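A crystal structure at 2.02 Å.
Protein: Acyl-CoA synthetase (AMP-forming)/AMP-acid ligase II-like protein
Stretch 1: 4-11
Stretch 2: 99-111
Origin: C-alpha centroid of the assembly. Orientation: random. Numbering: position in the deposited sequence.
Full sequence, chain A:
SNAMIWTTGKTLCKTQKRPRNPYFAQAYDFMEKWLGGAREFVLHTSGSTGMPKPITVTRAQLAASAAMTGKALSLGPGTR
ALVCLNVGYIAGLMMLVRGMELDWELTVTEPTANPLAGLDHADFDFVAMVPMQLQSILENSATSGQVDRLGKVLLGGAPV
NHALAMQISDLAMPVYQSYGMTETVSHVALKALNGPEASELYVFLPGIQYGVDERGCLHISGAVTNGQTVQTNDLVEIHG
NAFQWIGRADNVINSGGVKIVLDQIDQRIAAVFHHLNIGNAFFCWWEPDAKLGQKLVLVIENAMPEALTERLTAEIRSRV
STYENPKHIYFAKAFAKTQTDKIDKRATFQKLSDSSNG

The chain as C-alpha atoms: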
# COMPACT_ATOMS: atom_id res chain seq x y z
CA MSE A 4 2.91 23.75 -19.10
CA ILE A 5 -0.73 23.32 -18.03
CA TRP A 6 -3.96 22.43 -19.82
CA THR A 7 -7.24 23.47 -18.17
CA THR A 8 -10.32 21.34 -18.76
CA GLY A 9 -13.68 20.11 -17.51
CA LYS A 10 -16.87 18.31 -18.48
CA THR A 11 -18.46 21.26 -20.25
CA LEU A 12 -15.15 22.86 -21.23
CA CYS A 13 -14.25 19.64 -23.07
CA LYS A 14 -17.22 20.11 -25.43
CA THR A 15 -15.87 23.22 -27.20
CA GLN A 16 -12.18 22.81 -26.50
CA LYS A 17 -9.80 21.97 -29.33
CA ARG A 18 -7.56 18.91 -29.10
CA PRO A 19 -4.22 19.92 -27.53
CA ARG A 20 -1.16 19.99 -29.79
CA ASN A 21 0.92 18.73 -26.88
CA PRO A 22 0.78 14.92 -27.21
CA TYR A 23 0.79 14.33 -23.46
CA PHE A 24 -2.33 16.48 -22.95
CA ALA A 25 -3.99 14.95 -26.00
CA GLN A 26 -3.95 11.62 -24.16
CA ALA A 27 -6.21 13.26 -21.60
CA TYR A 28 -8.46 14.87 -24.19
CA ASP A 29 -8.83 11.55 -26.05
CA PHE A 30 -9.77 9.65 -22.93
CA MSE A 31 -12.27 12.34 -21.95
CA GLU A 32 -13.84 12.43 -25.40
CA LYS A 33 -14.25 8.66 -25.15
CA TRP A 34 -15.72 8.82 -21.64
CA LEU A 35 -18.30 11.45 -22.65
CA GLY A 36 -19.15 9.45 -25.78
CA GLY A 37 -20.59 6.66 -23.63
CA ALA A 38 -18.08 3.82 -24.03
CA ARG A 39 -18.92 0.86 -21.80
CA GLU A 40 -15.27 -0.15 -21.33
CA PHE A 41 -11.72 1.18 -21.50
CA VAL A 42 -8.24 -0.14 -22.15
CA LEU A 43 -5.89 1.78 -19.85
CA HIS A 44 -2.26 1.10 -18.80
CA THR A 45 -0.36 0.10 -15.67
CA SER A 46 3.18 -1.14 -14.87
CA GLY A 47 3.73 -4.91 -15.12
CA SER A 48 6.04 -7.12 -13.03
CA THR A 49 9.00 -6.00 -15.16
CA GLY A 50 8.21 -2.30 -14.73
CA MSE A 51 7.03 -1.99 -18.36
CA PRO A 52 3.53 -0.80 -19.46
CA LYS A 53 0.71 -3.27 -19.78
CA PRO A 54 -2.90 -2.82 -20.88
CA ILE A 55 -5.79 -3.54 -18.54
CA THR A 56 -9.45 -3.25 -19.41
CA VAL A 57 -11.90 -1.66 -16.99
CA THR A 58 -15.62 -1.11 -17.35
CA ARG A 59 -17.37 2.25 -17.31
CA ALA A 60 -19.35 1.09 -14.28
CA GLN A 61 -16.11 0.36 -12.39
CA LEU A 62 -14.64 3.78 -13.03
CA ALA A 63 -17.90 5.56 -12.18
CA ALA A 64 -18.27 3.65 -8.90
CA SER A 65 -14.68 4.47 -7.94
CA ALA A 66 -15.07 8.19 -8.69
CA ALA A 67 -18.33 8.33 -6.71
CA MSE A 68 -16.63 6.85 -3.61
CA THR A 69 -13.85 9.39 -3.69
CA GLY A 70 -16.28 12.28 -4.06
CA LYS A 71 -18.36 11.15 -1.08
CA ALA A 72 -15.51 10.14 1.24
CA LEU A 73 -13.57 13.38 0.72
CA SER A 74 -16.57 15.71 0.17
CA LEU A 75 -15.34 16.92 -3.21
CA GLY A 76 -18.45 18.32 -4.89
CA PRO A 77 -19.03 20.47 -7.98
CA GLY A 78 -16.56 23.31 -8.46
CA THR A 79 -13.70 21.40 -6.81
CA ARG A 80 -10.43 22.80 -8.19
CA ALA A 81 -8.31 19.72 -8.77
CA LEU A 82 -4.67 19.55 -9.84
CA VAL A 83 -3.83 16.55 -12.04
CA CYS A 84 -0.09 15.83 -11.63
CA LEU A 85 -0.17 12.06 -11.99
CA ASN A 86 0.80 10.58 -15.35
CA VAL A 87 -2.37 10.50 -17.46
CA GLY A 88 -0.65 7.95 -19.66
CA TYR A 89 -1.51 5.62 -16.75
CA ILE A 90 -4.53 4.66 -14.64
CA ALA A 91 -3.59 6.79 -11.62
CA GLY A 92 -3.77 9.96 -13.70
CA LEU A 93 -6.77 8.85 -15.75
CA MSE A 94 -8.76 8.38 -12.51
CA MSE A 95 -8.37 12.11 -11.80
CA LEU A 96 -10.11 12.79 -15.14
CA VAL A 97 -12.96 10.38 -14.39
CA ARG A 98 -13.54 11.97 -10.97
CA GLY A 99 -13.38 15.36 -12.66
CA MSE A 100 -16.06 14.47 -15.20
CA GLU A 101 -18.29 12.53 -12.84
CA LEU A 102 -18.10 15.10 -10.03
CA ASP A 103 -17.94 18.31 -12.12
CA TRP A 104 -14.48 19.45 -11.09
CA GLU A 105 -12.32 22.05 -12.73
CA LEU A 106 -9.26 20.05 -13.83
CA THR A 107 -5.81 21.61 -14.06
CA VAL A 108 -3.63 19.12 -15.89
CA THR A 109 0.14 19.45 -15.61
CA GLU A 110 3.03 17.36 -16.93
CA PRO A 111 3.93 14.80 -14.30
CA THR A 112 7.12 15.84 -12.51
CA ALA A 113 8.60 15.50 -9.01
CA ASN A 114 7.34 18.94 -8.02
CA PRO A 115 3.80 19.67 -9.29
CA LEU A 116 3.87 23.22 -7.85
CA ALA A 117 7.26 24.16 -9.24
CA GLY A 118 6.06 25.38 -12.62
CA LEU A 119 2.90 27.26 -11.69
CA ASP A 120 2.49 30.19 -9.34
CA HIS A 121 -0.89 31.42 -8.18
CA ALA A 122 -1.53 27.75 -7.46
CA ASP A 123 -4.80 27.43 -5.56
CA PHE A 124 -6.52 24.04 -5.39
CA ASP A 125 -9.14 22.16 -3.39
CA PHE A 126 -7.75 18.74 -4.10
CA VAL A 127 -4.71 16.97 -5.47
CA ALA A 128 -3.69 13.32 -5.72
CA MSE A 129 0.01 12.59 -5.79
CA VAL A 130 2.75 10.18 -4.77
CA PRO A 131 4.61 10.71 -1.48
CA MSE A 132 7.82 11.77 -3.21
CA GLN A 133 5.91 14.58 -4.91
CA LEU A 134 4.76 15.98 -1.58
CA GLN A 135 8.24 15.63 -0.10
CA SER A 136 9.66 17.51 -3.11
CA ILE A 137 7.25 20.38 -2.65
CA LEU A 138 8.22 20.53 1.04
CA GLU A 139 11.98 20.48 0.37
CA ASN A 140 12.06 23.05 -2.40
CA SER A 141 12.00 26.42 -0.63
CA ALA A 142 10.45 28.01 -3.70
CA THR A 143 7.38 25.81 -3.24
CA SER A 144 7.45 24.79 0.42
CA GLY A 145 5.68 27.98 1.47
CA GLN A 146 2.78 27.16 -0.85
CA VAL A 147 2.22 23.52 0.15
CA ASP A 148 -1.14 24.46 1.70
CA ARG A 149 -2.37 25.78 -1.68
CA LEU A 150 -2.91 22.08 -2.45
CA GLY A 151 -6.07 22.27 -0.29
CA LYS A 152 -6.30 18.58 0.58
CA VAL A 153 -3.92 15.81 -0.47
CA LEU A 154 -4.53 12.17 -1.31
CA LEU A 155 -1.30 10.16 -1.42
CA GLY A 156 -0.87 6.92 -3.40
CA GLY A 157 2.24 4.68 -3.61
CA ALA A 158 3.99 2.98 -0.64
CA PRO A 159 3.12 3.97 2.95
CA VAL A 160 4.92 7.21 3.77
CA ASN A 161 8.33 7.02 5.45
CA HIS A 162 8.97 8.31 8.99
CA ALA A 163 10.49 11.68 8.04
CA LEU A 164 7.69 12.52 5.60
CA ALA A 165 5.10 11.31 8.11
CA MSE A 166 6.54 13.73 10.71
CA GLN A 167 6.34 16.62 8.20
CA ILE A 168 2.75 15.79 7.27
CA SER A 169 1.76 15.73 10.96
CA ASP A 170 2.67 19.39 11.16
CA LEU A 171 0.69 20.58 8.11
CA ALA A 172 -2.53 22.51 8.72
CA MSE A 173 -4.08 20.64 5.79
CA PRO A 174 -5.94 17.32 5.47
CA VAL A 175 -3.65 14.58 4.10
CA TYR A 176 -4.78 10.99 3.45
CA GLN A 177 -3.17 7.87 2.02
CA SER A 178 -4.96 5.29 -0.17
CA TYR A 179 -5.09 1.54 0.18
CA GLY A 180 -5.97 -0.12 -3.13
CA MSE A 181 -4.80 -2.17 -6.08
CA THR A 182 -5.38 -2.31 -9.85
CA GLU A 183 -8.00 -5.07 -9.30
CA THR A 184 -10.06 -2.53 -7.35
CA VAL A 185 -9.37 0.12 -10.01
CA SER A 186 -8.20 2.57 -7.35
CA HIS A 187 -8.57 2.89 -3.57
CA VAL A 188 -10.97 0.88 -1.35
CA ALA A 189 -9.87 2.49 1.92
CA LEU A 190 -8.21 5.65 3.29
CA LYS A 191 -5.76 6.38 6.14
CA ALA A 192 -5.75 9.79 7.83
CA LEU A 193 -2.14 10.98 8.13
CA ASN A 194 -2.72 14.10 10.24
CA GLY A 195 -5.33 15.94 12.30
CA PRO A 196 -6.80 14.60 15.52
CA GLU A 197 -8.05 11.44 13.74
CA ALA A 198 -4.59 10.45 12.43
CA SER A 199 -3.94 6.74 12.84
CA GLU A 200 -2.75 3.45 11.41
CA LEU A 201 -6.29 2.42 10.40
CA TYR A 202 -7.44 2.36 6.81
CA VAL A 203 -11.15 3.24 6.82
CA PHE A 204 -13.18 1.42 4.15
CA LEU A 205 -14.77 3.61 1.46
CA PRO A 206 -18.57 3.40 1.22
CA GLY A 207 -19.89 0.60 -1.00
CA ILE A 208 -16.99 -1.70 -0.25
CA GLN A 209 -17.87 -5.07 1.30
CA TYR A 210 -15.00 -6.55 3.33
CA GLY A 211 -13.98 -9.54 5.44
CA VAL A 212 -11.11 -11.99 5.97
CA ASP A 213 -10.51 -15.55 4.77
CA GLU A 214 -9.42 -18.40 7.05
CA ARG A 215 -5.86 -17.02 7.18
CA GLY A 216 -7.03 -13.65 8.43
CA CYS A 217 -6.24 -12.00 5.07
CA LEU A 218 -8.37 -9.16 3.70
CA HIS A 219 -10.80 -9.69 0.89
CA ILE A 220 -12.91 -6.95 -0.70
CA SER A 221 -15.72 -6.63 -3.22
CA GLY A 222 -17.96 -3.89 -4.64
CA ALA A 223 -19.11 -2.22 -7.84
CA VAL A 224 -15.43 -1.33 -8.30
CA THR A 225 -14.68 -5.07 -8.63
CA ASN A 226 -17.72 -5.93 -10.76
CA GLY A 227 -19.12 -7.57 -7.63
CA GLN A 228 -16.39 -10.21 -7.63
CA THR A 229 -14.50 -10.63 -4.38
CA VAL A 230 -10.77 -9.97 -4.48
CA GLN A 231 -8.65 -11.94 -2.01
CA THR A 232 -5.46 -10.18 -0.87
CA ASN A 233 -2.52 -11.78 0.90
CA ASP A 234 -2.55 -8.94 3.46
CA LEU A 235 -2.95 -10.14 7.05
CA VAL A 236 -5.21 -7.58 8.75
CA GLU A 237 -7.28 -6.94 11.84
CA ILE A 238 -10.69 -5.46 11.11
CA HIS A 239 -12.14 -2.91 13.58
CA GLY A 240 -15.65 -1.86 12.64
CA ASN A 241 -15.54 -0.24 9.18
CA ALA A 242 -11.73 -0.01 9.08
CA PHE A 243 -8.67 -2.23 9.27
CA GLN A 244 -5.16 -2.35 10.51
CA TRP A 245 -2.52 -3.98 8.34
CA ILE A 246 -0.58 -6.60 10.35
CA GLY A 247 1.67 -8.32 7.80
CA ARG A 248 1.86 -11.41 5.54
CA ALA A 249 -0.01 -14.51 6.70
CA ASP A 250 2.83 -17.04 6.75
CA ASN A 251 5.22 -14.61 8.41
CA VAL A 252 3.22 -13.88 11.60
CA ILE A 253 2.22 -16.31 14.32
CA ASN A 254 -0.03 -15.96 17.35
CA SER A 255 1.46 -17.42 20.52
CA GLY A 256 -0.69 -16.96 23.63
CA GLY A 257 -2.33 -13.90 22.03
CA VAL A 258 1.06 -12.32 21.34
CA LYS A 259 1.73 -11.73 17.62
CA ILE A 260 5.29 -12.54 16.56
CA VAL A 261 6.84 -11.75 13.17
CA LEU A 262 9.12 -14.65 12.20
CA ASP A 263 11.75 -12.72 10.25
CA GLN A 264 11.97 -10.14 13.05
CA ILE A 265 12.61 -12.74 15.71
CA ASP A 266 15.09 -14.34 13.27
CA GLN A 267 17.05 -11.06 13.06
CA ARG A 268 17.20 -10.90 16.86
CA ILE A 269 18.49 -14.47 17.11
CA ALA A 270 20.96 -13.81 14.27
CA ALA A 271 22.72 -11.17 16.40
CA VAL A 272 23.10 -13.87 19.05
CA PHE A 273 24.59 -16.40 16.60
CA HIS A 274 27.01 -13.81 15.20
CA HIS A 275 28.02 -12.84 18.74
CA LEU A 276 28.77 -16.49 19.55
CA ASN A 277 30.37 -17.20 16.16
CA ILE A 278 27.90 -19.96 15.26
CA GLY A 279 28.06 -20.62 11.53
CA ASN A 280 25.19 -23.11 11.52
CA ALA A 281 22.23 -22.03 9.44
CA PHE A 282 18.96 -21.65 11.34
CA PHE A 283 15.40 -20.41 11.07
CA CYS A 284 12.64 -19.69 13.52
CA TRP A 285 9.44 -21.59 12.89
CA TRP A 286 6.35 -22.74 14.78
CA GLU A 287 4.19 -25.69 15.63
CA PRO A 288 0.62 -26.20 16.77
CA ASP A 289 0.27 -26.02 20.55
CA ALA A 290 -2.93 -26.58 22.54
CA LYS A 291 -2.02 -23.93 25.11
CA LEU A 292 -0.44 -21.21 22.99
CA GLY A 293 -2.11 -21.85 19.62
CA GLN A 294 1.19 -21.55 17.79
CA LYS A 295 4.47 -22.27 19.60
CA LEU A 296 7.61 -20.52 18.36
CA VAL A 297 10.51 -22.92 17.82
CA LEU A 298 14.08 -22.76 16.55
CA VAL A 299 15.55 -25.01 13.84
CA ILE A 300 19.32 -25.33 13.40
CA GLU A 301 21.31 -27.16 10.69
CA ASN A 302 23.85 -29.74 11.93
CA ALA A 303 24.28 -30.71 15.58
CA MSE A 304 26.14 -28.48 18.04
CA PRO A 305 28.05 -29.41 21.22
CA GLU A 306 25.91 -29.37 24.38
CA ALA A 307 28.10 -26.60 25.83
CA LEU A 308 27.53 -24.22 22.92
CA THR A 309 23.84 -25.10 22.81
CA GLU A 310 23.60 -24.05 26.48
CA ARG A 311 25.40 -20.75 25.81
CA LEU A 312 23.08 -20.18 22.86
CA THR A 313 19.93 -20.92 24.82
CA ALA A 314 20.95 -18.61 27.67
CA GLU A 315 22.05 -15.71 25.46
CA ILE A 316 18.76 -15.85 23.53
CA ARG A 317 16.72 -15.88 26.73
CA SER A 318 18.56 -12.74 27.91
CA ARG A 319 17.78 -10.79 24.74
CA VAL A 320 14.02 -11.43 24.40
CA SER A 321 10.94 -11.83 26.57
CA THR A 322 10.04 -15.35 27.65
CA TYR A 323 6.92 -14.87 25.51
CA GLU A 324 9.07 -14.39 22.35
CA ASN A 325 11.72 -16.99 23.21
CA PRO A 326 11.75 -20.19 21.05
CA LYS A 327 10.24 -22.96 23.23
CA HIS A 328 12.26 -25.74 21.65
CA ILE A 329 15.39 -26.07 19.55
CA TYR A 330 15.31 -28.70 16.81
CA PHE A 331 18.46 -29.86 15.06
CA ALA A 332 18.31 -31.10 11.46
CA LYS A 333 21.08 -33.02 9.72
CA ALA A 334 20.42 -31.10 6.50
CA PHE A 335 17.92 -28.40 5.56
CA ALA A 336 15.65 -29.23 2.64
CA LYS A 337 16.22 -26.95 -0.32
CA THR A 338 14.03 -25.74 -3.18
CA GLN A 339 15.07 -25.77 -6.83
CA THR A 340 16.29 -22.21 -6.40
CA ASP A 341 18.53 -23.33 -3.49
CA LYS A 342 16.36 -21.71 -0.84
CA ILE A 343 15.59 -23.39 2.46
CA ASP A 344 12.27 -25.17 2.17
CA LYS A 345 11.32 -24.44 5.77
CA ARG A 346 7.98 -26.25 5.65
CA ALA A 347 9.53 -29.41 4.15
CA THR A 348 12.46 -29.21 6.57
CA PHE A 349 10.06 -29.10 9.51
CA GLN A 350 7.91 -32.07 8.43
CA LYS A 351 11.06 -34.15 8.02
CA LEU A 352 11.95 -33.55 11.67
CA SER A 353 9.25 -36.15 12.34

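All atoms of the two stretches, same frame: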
# COMPACT_ATOMS: atom_id res chain seq x y z
N MSE A 4 2.61 24.93 -19.92
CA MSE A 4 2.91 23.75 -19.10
C MSE A 4 1.70 23.25 -18.31
O MSE A 4 1.84 22.36 -17.46
CB MSE A 4 4.09 24.01 -18.16
CG MSE A 4 5.39 23.38 -18.65
SE MSE A 4 5.80 23.97 -20.47
CE MSE A 4 6.93 22.48 -21.04
N ILE A 5 0.53 23.81 -18.60
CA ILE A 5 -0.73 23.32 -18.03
C ILE A 5 -1.88 23.41 -19.03
O ILE A 5 -1.98 24.37 -19.80
CB ILE A 5 -1.12 24.06 -16.74
CG1 ILE A 5 -1.40 25.54 -17.01
CG2 ILE A 5 -0.05 23.92 -15.68
CD1 ILE A 5 -1.75 26.31 -15.75
N TRP A 6 -2.75 22.41 -19.02
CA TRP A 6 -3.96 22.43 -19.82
C TRP A 6 -5.18 22.39 -18.91
O TRP A 6 -5.32 21.49 -18.07
CB TRP A 6 -3.96 21.25 -20.80
CG TRP A 6 -5.16 21.18 -21.70
CD1 TRP A 6 -5.56 22.11 -22.62
CD2 TRP A 6 -6.11 20.10 -21.79
NE1 TRP A 6 -6.70 21.69 -23.26
CE2 TRP A 6 -7.05 20.46 -22.77
CE3 TRP A 6 -6.25 18.88 -21.12
CZ2 TRP A 6 -8.13 19.63 -23.10
CZ3 TRP A 6 -7.32 18.06 -21.45
CH2 TRP A 6 -8.24 18.44 -22.43
N THR A 7 -6.06 23.38 -19.04
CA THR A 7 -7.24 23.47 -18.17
C THR A 7 -8.47 22.90 -18.85
O THR A 7 -8.78 23.24 -19.99
CB THR A 7 -7.51 24.92 -17.73
OG1 THR A 7 -6.37 25.42 -17.01
CG2 THR A 7 -8.74 24.98 -16.82
N THR A 8 -9.19 22.02 -18.16
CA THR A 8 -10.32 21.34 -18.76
C THR A 8 -11.44 21.02 -17.78
O THR A 8 -11.36 21.33 -16.58
CB THR A 8 -9.87 20.05 -19.53
OG1 THR A 8 -10.94 19.59 -20.36
CG2 THR A 8 -9.46 18.94 -18.56
N GLY A 9 -12.48 20.38 -18.28
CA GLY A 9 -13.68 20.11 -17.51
C GLY A 9 -14.71 19.43 -18.39
O GLY A 9 -14.52 19.32 -19.61
N LYS A 10 -15.80 18.98 -17.77
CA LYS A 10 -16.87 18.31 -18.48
C LYS A 10 -17.41 19.20 -19.59
O LYS A 10 -17.38 18.83 -20.77
CB LYS A 10 -18.00 17.95 -17.52
CG LYS A 10 -19.04 16.98 -18.07
CD LYS A 10 -20.09 16.67 -17.01
CE LYS A 10 -21.11 15.65 -17.51
NZ LYS A 10 -21.78 16.09 -18.77
N THR A 11 -17.89 20.38 -19.23
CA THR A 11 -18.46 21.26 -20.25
C THR A 11 -17.37 21.92 -21.08
O THR A 11 -17.55 22.14 -22.28
CB THR A 11 -19.45 22.30 -19.66
OG1 THR A 11 -18.74 23.47 -19.21
CG2 THR A 11 -20.24 21.68 -18.51
N GLY A 99 -13.08 14.04 -12.13
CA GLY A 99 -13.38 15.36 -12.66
C GLY A 99 -14.65 15.43 -13.48
O GLY A 99 -15.43 16.38 -13.35
N MSE A 100 -14.88 14.44 -14.34
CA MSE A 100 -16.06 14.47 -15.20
C MSE A 100 -17.31 13.99 -14.48
O MSE A 100 -18.41 14.48 -14.74
CB MSE A 100 -15.83 13.65 -16.47
CG MSE A 100 -14.91 14.31 -17.47
SE MSE A 100 -14.71 13.13 -18.97
CE MSE A 100 -13.80 11.64 -18.10
N GLU A 101 -17.15 13.03 -13.58
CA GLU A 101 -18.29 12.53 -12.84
C GLU A 101 -18.76 13.51 -11.77
O GLU A 101 -19.95 13.58 -11.48
CB GLU A 101 -17.96 11.18 -12.21
CG GLU A 101 -17.92 10.06 -13.22
CD GLU A 101 -19.28 9.82 -13.84
OE1 GLU A 101 -20.12 9.16 -13.18
OE2 GLU A 101 -19.52 10.31 -14.97
N LEU A 102 -17.83 14.28 -11.21
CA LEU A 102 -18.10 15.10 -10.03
C LEU A 102 -18.12 16.59 -10.36
O LEU A 102 -18.29 17.43 -9.48
CB LEU A 102 -17.05 14.80 -8.94
CG LEU A 102 -16.99 13.32 -8.50
CD1 LEU A 102 -15.85 13.03 -7.51
CD2 LEU A 102 -18.32 12.88 -7.90
N ASP A 103 -17.94 16.92 -11.64
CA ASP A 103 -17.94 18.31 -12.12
C ASP A 103 -16.83 19.13 -11.47
O ASP A 103 -17.07 20.17 -10.85
CB ASP A 103 -19.29 19.00 -11.84
CG ASP A 103 -20.45 18.34 -12.57
OD1 ASP A 103 -20.23 17.70 -13.62
OD2 ASP A 103 -21.59 18.50 -12.09
N TRP A 104 -15.59 18.67 -11.61
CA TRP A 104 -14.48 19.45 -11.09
C TRP A 104 -13.91 20.32 -12.19
O TRP A 104 -14.09 20.02 -13.37
CB TRP A 104 -13.36 18.54 -10.60
CG TRP A 104 -13.68 17.68 -9.42
CD1 TRP A 104 -14.80 17.70 -8.63
CD2 TRP A 104 -12.84 16.64 -8.89
NE1 TRP A 104 -14.70 16.74 -7.64
CE2 TRP A 104 -13.51 16.08 -7.78
CE3 TRP A 104 -11.58 16.14 -9.25
CZ2 TRP A 104 -12.96 15.04 -7.03
CZ3 TRP A 104 -11.03 15.10 -8.49
CH2 TRP A 104 -11.73 14.56 -7.40
N GLU A 105 -13.22 21.38 -11.81
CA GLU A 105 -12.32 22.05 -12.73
C GLU A 105 -10.98 21.32 -12.67
O GLU A 105 -10.38 21.21 -11.61
CB GLU A 105 -12.12 23.50 -12.30
CG GLU A 105 -11.19 24.29 -13.20
CD GLU A 105 -10.85 25.66 -12.63
OE1 GLU A 105 -10.07 26.39 -13.28
OE2 GLU A 105 -11.36 26.00 -11.54
N LEU A 106 -10.51 20.80 -13.80
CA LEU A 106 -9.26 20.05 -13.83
C LEU A 106 -8.12 20.91 -14.36
O LEU A 106 -8.21 21.48 -15.46
CB LEU A 106 -9.38 18.77 -14.66
CG LEU A 106 -10.45 17.78 -14.23
CD1 LEU A 106 -10.63 16.69 -15.27
CD2 LEU A 106 -10.08 17.17 -12.89
N THR A 107 -7.04 21.00 -13.59
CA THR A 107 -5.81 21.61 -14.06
C THR A 107 -4.78 20.51 -14.30
O THR A 107 -4.25 19.92 -13.36
CB THR A 107 -5.24 22.62 -13.06
OG1 THR A 107 -6.16 23.69 -12.90
CG2 THR A 107 -3.89 23.16 -13.53
N VAL A 108 -4.50 20.23 -15.56
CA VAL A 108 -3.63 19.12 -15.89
C VAL A 108 -2.23 19.62 -16.14
O VAL A 108 -2.03 20.50 -16.98
CB VAL A 108 -4.14 18.36 -17.13
CG1 VAL A 108 -3.28 17.12 -17.37
CG2 VAL A 108 -5.61 17.99 -16.96
N THR A 109 -1.26 19.07 -15.42
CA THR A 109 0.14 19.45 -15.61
C THR A 109 0.96 18.23 -15.99
O THR A 109 0.54 17.09 -15.77
CB THR A 109 0.73 20.08 -14.34
OG1 THR A 109 2.01 20.63 -14.64
CG2 THR A 109 0.89 19.03 -13.27
N GLU A 110 2.14 18.45 -16.57
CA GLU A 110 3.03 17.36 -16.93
C GLU A 110 3.56 16.75 -15.65
O GLU A 110 3.94 17.47 -14.72
CB GLU A 110 4.17 17.82 -17.84
CG GLU A 110 3.69 18.62 -19.04
CD GLU A 110 4.71 18.73 -20.17
OE1 GLU A 110 5.92 18.55 -19.93
OE2 GLU A 110 4.28 19.00 -21.32
N PRO A 111 3.56 15.41 -15.57
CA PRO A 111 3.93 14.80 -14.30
C PRO A 111 5.42 15.01 -14.06
O PRO A 111 6.24 14.68 -14.92
CB PRO A 111 3.61 13.32 -14.54
CG PRO A 111 3.83 13.13 -16.00
CD PRO A 111 3.48 14.44 -16.67
O HOH W 1 -16.12 18.91 -14.91

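Two antiparallel β-strands, far apart in sequence, pair edge to edge through their backbones, and a bridging water extends the contact beyond the paired strands. The strands around Trp-6 to Thr-8 and Leu-106 to Val-108 run with their axes at 160° to one another. Four main-chain hydrogen bonds hold them. Trp-6 N donates to Val-108 O (2.9 Å) and Val-108 N returns a bond to Trp-6 O (2.9 Å); two residues along, Thr-8 N donates to Leu-106 O (2.9 Å) and Leu-106 N to Thr-8 O (3.0 Å). All four are nearly straight. Between these pairs Thr-7 faces Thr-107 without hydrogen bonds, and the CA of Thr-7 lies 3.5 Å from Leu-106 O in a CA-H...O contact.

Side chains alternate between the two faces. Trp-6, Thr-8, Leu-106 and Val-108 share one: Trp-6 CE3 meets Val-108 CG2 at 4.3 Å, oblique to the ring, while Thr-8 CG2 packs 3.9 Å from Leu-106 CB. Leu-106 and Val-108 are buried, as suits their apolar side chains; buried Thr-8 offers its methyl to this packing and has its hydroxyl satisfied elsewhere in the structure. Ile-5, Thr-7, Thr-107 and Thr-109 lie on the other face, the first three at least partly exposed; β-branched residues suit an extended backbone. Farther along, Thr-109 OG1 gives a weak hydrogen bond to Met-4 O (3.3 Å).

Past Thr-8, one water accepts from Lys-10 N (2.9 Å) and donates to Gly-99 O (3.1 Å) and Trp-104 O (2.8 Å), joining the two stretches beyond the last direct backbone hydrogen bonds. Lys-10 lays its extended aliphatic chain nearby, with CD 3.6 Å from Met-100 O and 3.5 Å from Asp-103 OD1. Gly-99 suits its tight place: a CB there would clash with Leu-106 CD1. Together the stretches bury 649 Å².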